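Local atomic coordinates of class D beta-lactamase (Fusobacterium nucleatum subsp. polymorphum, PDB entry 4IED), a protein that probably hydrolyses beta-lactams to substituted beta-amino acids, the reaction that underlies resistance to these antibiotics. Residues Gly126-Lys129 with Asn134-Ile137; Asn70-Asn75 with Lys120-Glu125; Asn63-Leu68 with Asn128-Gly133. One frame throughout, in Å; residues are numbered along the deposited sequence.

Interaction 1. Residues Gly126-Lys129 with Asn134-Ile137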
loop_
_atom_site.group_PDB
_atom_site.type_symbol
_atom_site.label_atom_id
_atom_site.label_comp_id
_atom_site.label_asym_id
_atom_site.label_seq_id
_atom_site.Cartn_x
_atom_site.Cartn_y
_atom_site.Cartn_z
ATOM N N GLY A 126 -10.633 1.691 -13.455
ATOM C CA GLY A 126 -9.341 1.371 -12.920
ATOM C C GLY A 126 -9.286 0.231 -11.922
ATOM O O GLY A 126 -8.494 -0.699 -12.008
ATOM N N LEU A 127 -10.229 0.314 -10.966
ATOM C CA LEU A 127 -10.377 -0.750 -9.963
ATOM C C LEU A 127 -10.718 -2.096 -10.666
ATOM O O LEU A 127 -10.252 -3.144 -10.299
ATOM C CB LEU A 127 -11.465 -0.448 -8.948
ATOM C CG LEU A 127 -11.245 0.762 -8.009
ATOM C CD1 LEU A 127 -12.428 0.976 -7.037
ATOM C CD2 LEU A 127 -9.964 0.606 -7.250
ATOM N N ASN A 128 -11.551 -1.995 -11.714
ATOM C CA ASN A 128 -12.040 -3.190 -12.374
ATOM C C ASN A 128 -10.918 -3.815 -13.207
ATOM O O ASN A 128 -10.767 -5.056 -13.227
ATOM C CB ASN A 128 -13.228 -2.870 -13.257
ATOM C CG ASN A 128 -14.509 -2.658 -12.454
ATOM O OD1 ASN A 128 -14.476 -2.748 -11.232
ATOM N ND2 ASN A 128 -15.586 -2.397 -13.095
ATOM N N LYS A 129 -10.084 -2.957 -13.830
ATOM C CA LYS A 129 -8.906 -3.413 -14.619
ATOM C C LYS A 129 -7.894 -4.120 -13.705
ATOM O O LYS A 129 -7.274 -5.135 -14.103
ATOM C CB LYS A 129 -8.302 -2.271 -15.344
ATOM C CG LYS A 129 -9.055 -1.890 -16.585
ATOM C CD LYS A 129 -8.677 -0.460 -16.916
ATOM C CE LYS A 129 -7.287 -0.408 -17.414
ATOM N NZ LYS A 129 -7.115 0.942 -18.029
ATOM N N ASN A 134 -12.753 -5.734 -3.419
ATOM C CA ASN A 134 -14.154 -5.800 -3.802
ATOM C C ASN A 134 -14.628 -4.803 -4.857
ATOM O O ASN A 134 -15.787 -4.825 -5.308
ATOM C CB ASN A 134 -15.073 -5.765 -2.555
ATOM C CG ASN A 134 -15.037 -4.433 -1.822
ATOM O OD1 ASN A 134 -14.469 -3.424 -2.340
ATOM N ND2 ASN A 134 -15.677 -4.401 -0.609
ATOM N N LYS A 135 -13.728 -3.887 -5.216
ATOM C CA LYS A 135 -14.010 -2.939 -6.328
ATOM C C LYS A 135 -15.210 -1.994 -5.998
ATOM O O LYS A 135 -15.824 -1.416 -6.893
ATOM C CB LYS A 135 -14.231 -3.619 -7.671
ATOM C CG LYS A 135 -13.102 -4.527 -8.140
ATOM C CD LYS A 135 -13.503 -5.565 -9.149
ATOM C CE LYS A 135 -14.173 -6.810 -8.566
ATOM N NZ LYS A 135 -13.326 -7.633 -7.699
ATOM N N GLU A 136 -15.496 -1.731 -4.750
ATOM C CA GLU A 136 -16.661 -0.915 -4.411
ATOM C C GLU A 136 -16.214 0.540 -4.153
ATOM O O GLU A 136 -15.341 0.779 -3.289
ATOM C CB GLU A 136 -17.297 -1.465 -3.162
ATOM C CG GLU A 136 -17.823 -2.878 -3.390
ATOM C CD GLU A 136 -18.963 -2.900 -4.384
ATOM O OE1 GLU A 136 -19.937 -2.149 -4.222
ATOM O OE2 GLU A 136 -18.936 -3.770 -5.258
ATOM N N ILE A 137 -16.878 1.443 -4.820
ATOM C CA ILE A 137 -16.678 2.860 -4.666
ATOM C C ILE A 137 -17.816 3.500 -3.855
ATOM O O ILE A 137 -17.657 4.622 -3.336
ATOM C CB ILE A 137 -16.399 3.599 -5.996
ATOM C CG1 ILE A 137 -15.071 3.060 -6.556
ATOM C CG2 ILE A 137 -16.494 5.120 -5.815
ATOM C CD1 ILE A 137 -14.996 3.549 -7.987
#
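From helix 108-130, L127 points at the turn that follows and lays its CD1 methyl on I137. Its chi2 of 179° sets CD1 anti to CA, at full reach, and CD1 lies 3.4 Å from I137 CG1, tighter than usual carbon packing, and 3.8 Å from I137 CD1. The two side chains meet at a slant, both buried, with F144 and M123 packing on the I137 side. K135 comes from the same turn in a different way: its CB is 4.4 Å from L127 CB, and its CG sits 3.8 Å from L127 O. The aliphatic part of K135 crosses the N128 side chain at about a right angle. Bends at chi3 and chi4 (-81° and -65°) then curl the chain away from the helix, so that NZ hydrogen-bonds N131 OD1 and G133 O. N134 closes the turn through its side chain: its OD1 accepts from E136 N at 3.1 Å, with the donor above the carbonyl plane, and also from K151 N, while ND2 donates to P149 O. N134 and E136 bind magnesium in a crystal structure of this protein, although no such ion occupies them here. N134-E136 is an Asx turn, folded back against the last turns of helix 108-130.

Interaction 2. Residues Asn70-Asn75 with Lys120-Glu125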
loop_
_atom_site.group_PDB
_atom_site.type_symbol
_atom_site.label_atom_id
_atom_site.label_comp_id
_atom_site.label_asym_id
_atom_site.label_seq_id
_atom_site.Cartn_x
_atom_site.Cartn_y
_atom_site.Cartn_z
ATOM N N ASN A 70 -4.736 7.579 -16.924
ATOM C CA ASN A 70 -5.681 8.506 -17.465
ATOM C C ASN A 70 -5.129 9.884 -17.820
ATOM O O ASN A 70 -5.874 10.815 -18.170
ATOM C CB ASN A 70 -6.899 8.643 -16.546
ATOM C CG ASN A 70 -7.756 7.390 -16.557
ATOM O OD1 ASN A 70 -7.708 6.567 -15.603
ATOM N ND2 ASN A 70 -8.504 7.259 -17.516
ATOM N N GLY A 71 -3.836 10.054 -17.671
ATOM C CA GLY A 71 -3.284 11.352 -18.011
ATOM C C GLY A 71 -3.700 12.539 -17.116
ATOM O O GLY A 71 -3.646 13.691 -17.560
ATOM N N ILE A 72 -4.059 12.247 -15.848
ATOM C CA ILE A 72 -4.490 13.355 -14.981
ATOM C C ILE A 72 -3.295 14.275 -14.711
ATOM O O ILE A 72 -3.456 15.482 -14.577
ATOM C CB ILE A 72 -5.077 12.819 -13.671
ATOM C CG1 ILE A 72 -6.269 11.860 -13.924
ATOM C CG2 ILE A 72 -5.464 13.987 -12.806
ATOM C CD1 ILE A 72 -7.416 12.430 -14.710
ATOM N N VAL A 73 -2.114 13.692 -14.632
ATOM C CA VAL A 73 -0.838 14.419 -14.586
ATOM C C VAL A 73 0.005 13.833 -15.737
ATOM O O VAL A 73 -0.198 12.667 -16.043
ATOM C CB VAL A 73 -0.106 14.253 -13.261
ATOM C CG1 VAL A 73 -0.932 14.892 -12.112
ATOM C CG2 VAL A 73 0.202 12.836 -12.882
ATOM N N LYS A 74 1.020 14.559 -16.167
ATOM C CA LYS A 74 1.954 14.077 -17.159
ATOM C C LYS A 74 2.851 12.965 -16.590
ATOM O O LYS A 74 3.128 11.966 -17.277
ATOM C CB LYS A 74 2.777 15.258 -17.696
ATOM C CG LYS A 74 3.743 14.806 -18.750
ATOM C CD LYS A 74 4.389 15.951 -19.484
ATOM C CE LYS A 74 4.979 17.000 -18.561
ATOM N NZ LYS A 74 6.115 16.599 -17.728
ATOM N N ASN A 75 3.256 13.129 -15.317
ATOM C CA ASN A 75 4.098 12.175 -14.598
ATOM C C ASN A 75 4.043 12.544 -13.114
ATOM O O ASN A 75 3.501 13.585 -12.797
ATOM C CB ASN A 75 5.535 12.100 -15.185
ATOM C CG ASN A 75 6.188 13.435 -15.230
ATOM O OD1 ASN A 75 6.277 14.164 -14.235
ATOM N ND2 ASN A 75 6.669 13.772 -16.510
ATOM N N LYS A 120 -16.033 9.007 -10.783
ATOM C CA LYS A 120 -16.448 7.646 -10.529
ATOM C C LYS A 120 -16.234 6.658 -11.685
ATOM O O LYS A 120 -15.815 5.492 -11.511
ATOM C CB LYS A 120 -17.884 7.624 -10.033
ATOM C CG LYS A 120 -18.311 6.244 -9.536
ATOM C CD LYS A 120 -19.600 6.179 -8.678
ATOM C CE LYS A 120 -19.829 4.754 -8.242
ATOM N NZ LYS A 120 -21.026 4.538 -7.448
ATOM N N GLU A 121 -16.621 7.064 -12.876
ATOM C CA GLU A 121 -16.534 6.164 -14.000
ATOM C C GLU A 121 -15.100 5.701 -14.251
ATOM O O GLU A 121 -14.829 4.508 -14.407
ATOM C CB GLU A 121 -17.151 6.786 -15.281
ATOM C CG GLU A 121 -17.053 5.953 -16.536
ATOM C CD GLU A 121 -17.764 6.597 -17.778
ATOM O OE1 GLU A 121 -18.624 5.938 -18.377
ATOM O OE2 GLU A 121 -17.477 7.738 -18.189
ATOM N N ARG A 122 -14.183 6.625 -14.275
ATOM C CA ARG A 122 -12.767 6.255 -14.601
ATOM C C ARG A 122 -12.148 5.556 -13.417
ATOM O O ARG A 122 -11.361 4.601 -13.576
ATOM C CB ARG A 122 -11.936 7.474 -14.974
ATOM C CG ARG A 122 -12.333 8.053 -16.317
ATOM C CD ARG A 122 -11.361 9.098 -16.848
ATOM N NE ARG A 122 -11.364 10.271 -15.992
ATOM C CZ ARG A 122 -10.727 11.387 -16.381
ATOM N NH1 ARG A 122 -9.993 11.430 -17.539
ATOM N NH2 ARG A 122 -10.819 12.447 -15.620
ATOM N N MET A 123 -12.509 5.934 -12.199
ATOM C CA MET A 123 -11.983 5.258 -11.065
ATOM C C MET A 123 -12.455 3.794 -11.043
ATOM O O MET A 123 -11.721 2.872 -10.778
ATOM C CB MET A 123 -12.417 5.928 -9.734
ATOM C CG MET A 123 -11.763 5.377 -8.478
ATOM S SD MET A 123 -9.958 5.513 -8.374
ATOM C CE MET A 123 -9.887 7.208 -7.820
ATOM N N GLN A 124 -13.761 3.585 -11.251
ATOM C CA GLN A 124 -14.322 2.236 -11.328
ATOM C C GLN A 124 -13.623 1.394 -12.375
ATOM O O GLN A 124 -13.298 0.224 -12.161
ATOM C CB GLN A 124 -15.822 2.270 -11.560
ATOM C CG GLN A 124 -16.431 0.901 -11.507
ATOM C CD GLN A 124 -16.550 0.395 -10.113
ATOM O OE1 GLN A 124 -15.831 -0.599 -9.672
ATOM N NE2 GLN A 124 -17.352 1.023 -9.370
ATOM N N GLU A 125 -13.385 1.994 -13.572
ATOM C CA GLU A 125 -12.746 1.242 -14.647
ATOM C C GLU A 125 -11.354 0.839 -14.196
ATOM O O GLU A 125 -10.902 -0.276 -14.505
ATOM C CB GLU A 125 -12.711 2.146 -15.880
ATOM C CG GLU A 125 -14.055 2.147 -16.620
ATOM C CD GLU A 125 -14.288 3.176 -17.695
ATOM O OE1 GLU A 125 -15.346 2.920 -18.384
ATOM O OE2 GLU A 125 -13.532 4.212 -17.809
HETATM O O HOH W 1 -7.400 13.094 -18.473
#
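R122 reaches out from helix 108-130 across N70 and I72, which lie just past the end of helix 62-69. Its CB already points at the other segment, and chi2 of -169° carries CD straight on from there. CD runs alongside the N70 amide, 4.0 Å from N70 CG, as the two side chains run antiparallel past one another with the amide and guanidinium planes 61° apart. A bend at chi3 (-66°) then turns the guanidinium back along its own helix, where NE donates to L118 O and NH2 to E117 O. The helix is kinked here and E121 N makes no bond to the turn before, so the arginine serves carbonyls at the kink. Over one face of the guanidinium lies the CD1 methyl of I72, 3.5 Å from R122 NH2 and 3.9 Å from R122 CZ. The remaining end group, R122 NH1, donates to a water at 3.2 Å, and this water donates in turn to N70 O at 2.8 Å. With each nitrogen given a partner, the guanidinium is held against rotation at the protein surface. The carbonyl that the water reaches belongs to a Schellman motif, in which G71, at positive phi, ends helix 62-69.

Interaction 3. Residues Asn63-Leu68 with Asn128-Gly133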
loop_
_atom_site.group_PDB
_atom_site.type_symbol
_atom_site.label_atom_id
_atom_site.label_comp_id
_atom_site.label_asym_id
_atom_site.label_seq_id
_atom_site.Cartn_x
_atom_site.Cartn_y
_atom_site.Cartn_z
ATOM N N ASN A 63 -4.167 4.339 -6.744
ATOM C CA ASN A 63 -4.730 5.584 -7.145
ATOM C C ASN A 63 -3.709 6.305 -8.080
ATOM O O ASN A 63 -4.119 6.831 -9.155
ATOM C CB ASN A 63 -5.110 6.391 -5.878
ATOM C CG ASN A 63 -6.085 7.525 -6.139
ATOM O OD1 ASN A 63 -6.542 7.802 -7.230
ATOM N ND2 ASN A 63 -6.448 8.255 -5.046
ATOM N N THR A 64 -2.441 6.308 -7.701
ATOM C CA THR A 64 -1.433 6.959 -8.562
ATOM C C THR A 64 -1.381 6.296 -9.957
ATOM O O THR A 64 -1.404 6.994 -10.983
ATOM C CB THR A 64 -0.026 6.792 -7.984
ATOM O OG1 THR A 64 0.008 7.312 -6.604
ATOM C CG2 THR A 64 1.004 7.558 -8.816
ATOM N N LEU A 65 -1.440 4.941 -9.978
ATOM C CA LEU A 65 -1.339 4.231 -11.286
ATOM C C LEU A 65 -2.502 4.557 -12.161
ATOM O O LEU A 65 -2.352 4.853 -13.354
ATOM C CB LEU A 65 -1.245 2.763 -11.001
ATOM C CG LEU A 65 -1.044 1.844 -12.138
ATOM C CD1 LEU A 65 0.231 2.113 -12.961
ATOM C CD2 LEU A 65 -1.138 0.389 -11.785
ATOM N N ILE A 66 -3.721 4.576 -11.611
ATOM C CA ILE A 66 -4.874 4.923 -12.393
ATOM C C ILE A 66 -4.845 6.367 -12.841
ATOM O O ILE A 66 -5.228 6.719 -13.971
ATOM C CB ILE A 66 -6.171 4.677 -11.595
ATOM C CG1 ILE A 66 -6.302 3.168 -11.271
ATOM C CG2 ILE A 66 -7.385 5.149 -12.295
ATOM C CD1 ILE A 66 -7.287 2.838 -10.148
ATOM N N GLY A 67 -4.374 7.287 -12.016
ATOM C CA GLY A 67 -4.216 8.672 -12.440
ATOM C C GLY A 67 -3.257 8.885 -13.587
ATOM O O GLY A 67 -3.545 9.634 -14.482
ATOM N N LEU A 68 -2.102 8.202 -13.486
ATOM C CA LEU A 68 -1.172 8.251 -14.622
ATOM C C LEU A 68 -1.771 7.679 -15.862
ATOM O O LEU A 68 -1.591 8.276 -16.946
ATOM C CB LEU A 68 0.107 7.490 -14.273
ATOM C CG LEU A 68 0.974 8.103 -13.136
ATOM C CD1 LEU A 68 1.982 7.042 -12.719
ATOM C CD2 LEU A 68 1.590 9.442 -13.589
ATOM N N ASN A 128 -11.551 -1.995 -11.714
ATOM C CA ASN A 128 -12.040 -3.190 -12.374
ATOM C C ASN A 128 -10.918 -3.815 -13.207
ATOM O O ASN A 128 -10.767 -5.056 -13.227
ATOM C CB ASN A 128 -13.228 -2.870 -13.257
ATOM C CG ASN A 128 -14.509 -2.658 -12.454
ATOM O OD1 ASN A 128 -14.476 -2.748 -11.232
ATOM N ND2 ASN A 128 -15.586 -2.397 -13.095
ATOM N N LYS A 129 -10.084 -2.957 -13.830
ATOM C CA LYS A 129 -8.906 -3.413 -14.619
ATOM C C LYS A 129 -7.894 -4.120 -13.705
ATOM O O LYS A 129 -7.274 -5.135 -14.103
ATOM C CB LYS A 129 -8.302 -2.271 -15.344
ATOM C CG LYS A 129 -9.055 -1.890 -16.585
ATOM C CD LYS A 129 -8.677 -0.460 -16.916
ATOM C CE LYS A 129 -7.287 -0.408 -17.414
ATOM N NZ LYS A 129 -7.115 0.942 -18.029
ATOM N N LEU A 130 -7.701 -3.592 -12.483
ATOM C CA LEU A 130 -6.895 -4.206 -11.466
ATOM C C LEU A 130 -7.481 -5.380 -10.736
ATOM O O LEU A 130 -6.808 -6.056 -9.971
ATOM C CB LEU A 130 -6.500 -3.156 -10.399
ATOM C CG LEU A 130 -5.566 -2.044 -10.831
ATOM C CD1 LEU A 130 -5.656 -0.825 -9.955
ATOM C CD2 LEU A 130 -4.122 -2.505 -11.056
ATOM N N ASN A 131 -8.813 -5.578 -10.899
ATOM C CA ASN A 131 -9.581 -6.471 -10.094
ATOM C C ASN A 131 -9.265 -6.259 -8.570
ATOM O O ASN A 131 -9.024 -7.207 -7.833
ATOM C CB ASN A 131 -9.338 -7.916 -10.436
ATOM C CG ASN A 131 -10.365 -8.826 -9.809
ATOM O OD1 ASN A 131 -11.575 -8.487 -9.699
ATOM N ND2 ASN A 131 -9.921 -9.999 -9.417
ATOM N N TYR A 132 -9.263 -4.987 -8.150
ATOM C CA TYR A 132 -8.774 -4.528 -6.830
ATOM C C TYR A 132 -9.796 -4.807 -5.739
ATOM O O TYR A 132 -10.835 -4.124 -5.617
ATOM C CB TYR A 132 -8.458 -3.010 -6.861
ATOM C CG TYR A 132 -7.783 -2.500 -5.605
ATOM C CD1 TYR A 132 -8.495 -2.185 -4.500
ATOM C CD2 TYR A 132 -6.378 -2.295 -5.555
ATOM C CE1 TYR A 132 -7.840 -1.760 -3.357
ATOM C CE2 TYR A 132 -5.758 -1.858 -4.423
ATOM C CZ TYR A 132 -6.477 -1.580 -3.294
ATOM O OH TYR A 132 -5.864 -1.073 -2.189
ATOM N N GLY A 133 -9.506 -5.784 -4.874
ATOM C CA GLY A 133 -10.384 -6.064 -3.780
ATOM C C GLY A 133 -11.821 -6.243 -4.202
ATOM O O GLY A 133 -12.109 -6.888 -5.210
#
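The two methyls of L130 divide between neighbouring residues of helix 62-69: L130 CD1 lies 4.0 Å from I66 CD1, and L130 CD2 lies 4.2 Å from L65 CD2. I66 starts off beside the line of approach, but its chi2 of 162° stretches CD1 out until it meets L130 at a slant. The bond to CB of L65 points toward the other segment, and CG is anti to the backbone N (chi1 -176°). All three side chains are buried, and F171 adds to the packing on L130. The backbones stay well apart, the nearest alpha carbons, I66 CA and L130 CA, being 9.4 Å from each other.

Beyond this apolar shell, N131 is the first residue to leave helical geometry after helix 108-130; at positive phi and with two bonds back into the last turn, it gives a Schellman motif. Next to it, Y132 meets F59 edge-to-face. On the side of helix 62-69, T64 OG1 is hydrogen-bonded to the backbone O of the carboxylated lysine at position 60 and to Y111 OH, while N63 packs on Y111, L114, L118 and M123. No hydrogen bond or charge crosses between the segments, and only 100 Å² is buried. The contact therefore rests on dispersion and exclusion of water, which set spacing and shape but impose no directional bond between the helices.

How the interactions relate
Helix 108-130 is common to all three contacts, which lie on the same side of the chain's centre. Interactions 1 and 3 are close, with centres 7 Å apart, and share N128 and K129; interactions 2 and 3 are 9 Å apart, and 1 and 2 are 13 Å apart. Along the chain, interaction 2 is nested within the loop closed by interaction 3, and interaction 1 follows interaction 2. Probable hydrogen bonds, I72 N to G67 O and L127 O to Y132 N, tie interaction 3 to the other two. Helix 108-130 thus meets helix 62-69, the loop after it, and its own following turn, interaction 3 being linked through T64 to the carboxylated lysine.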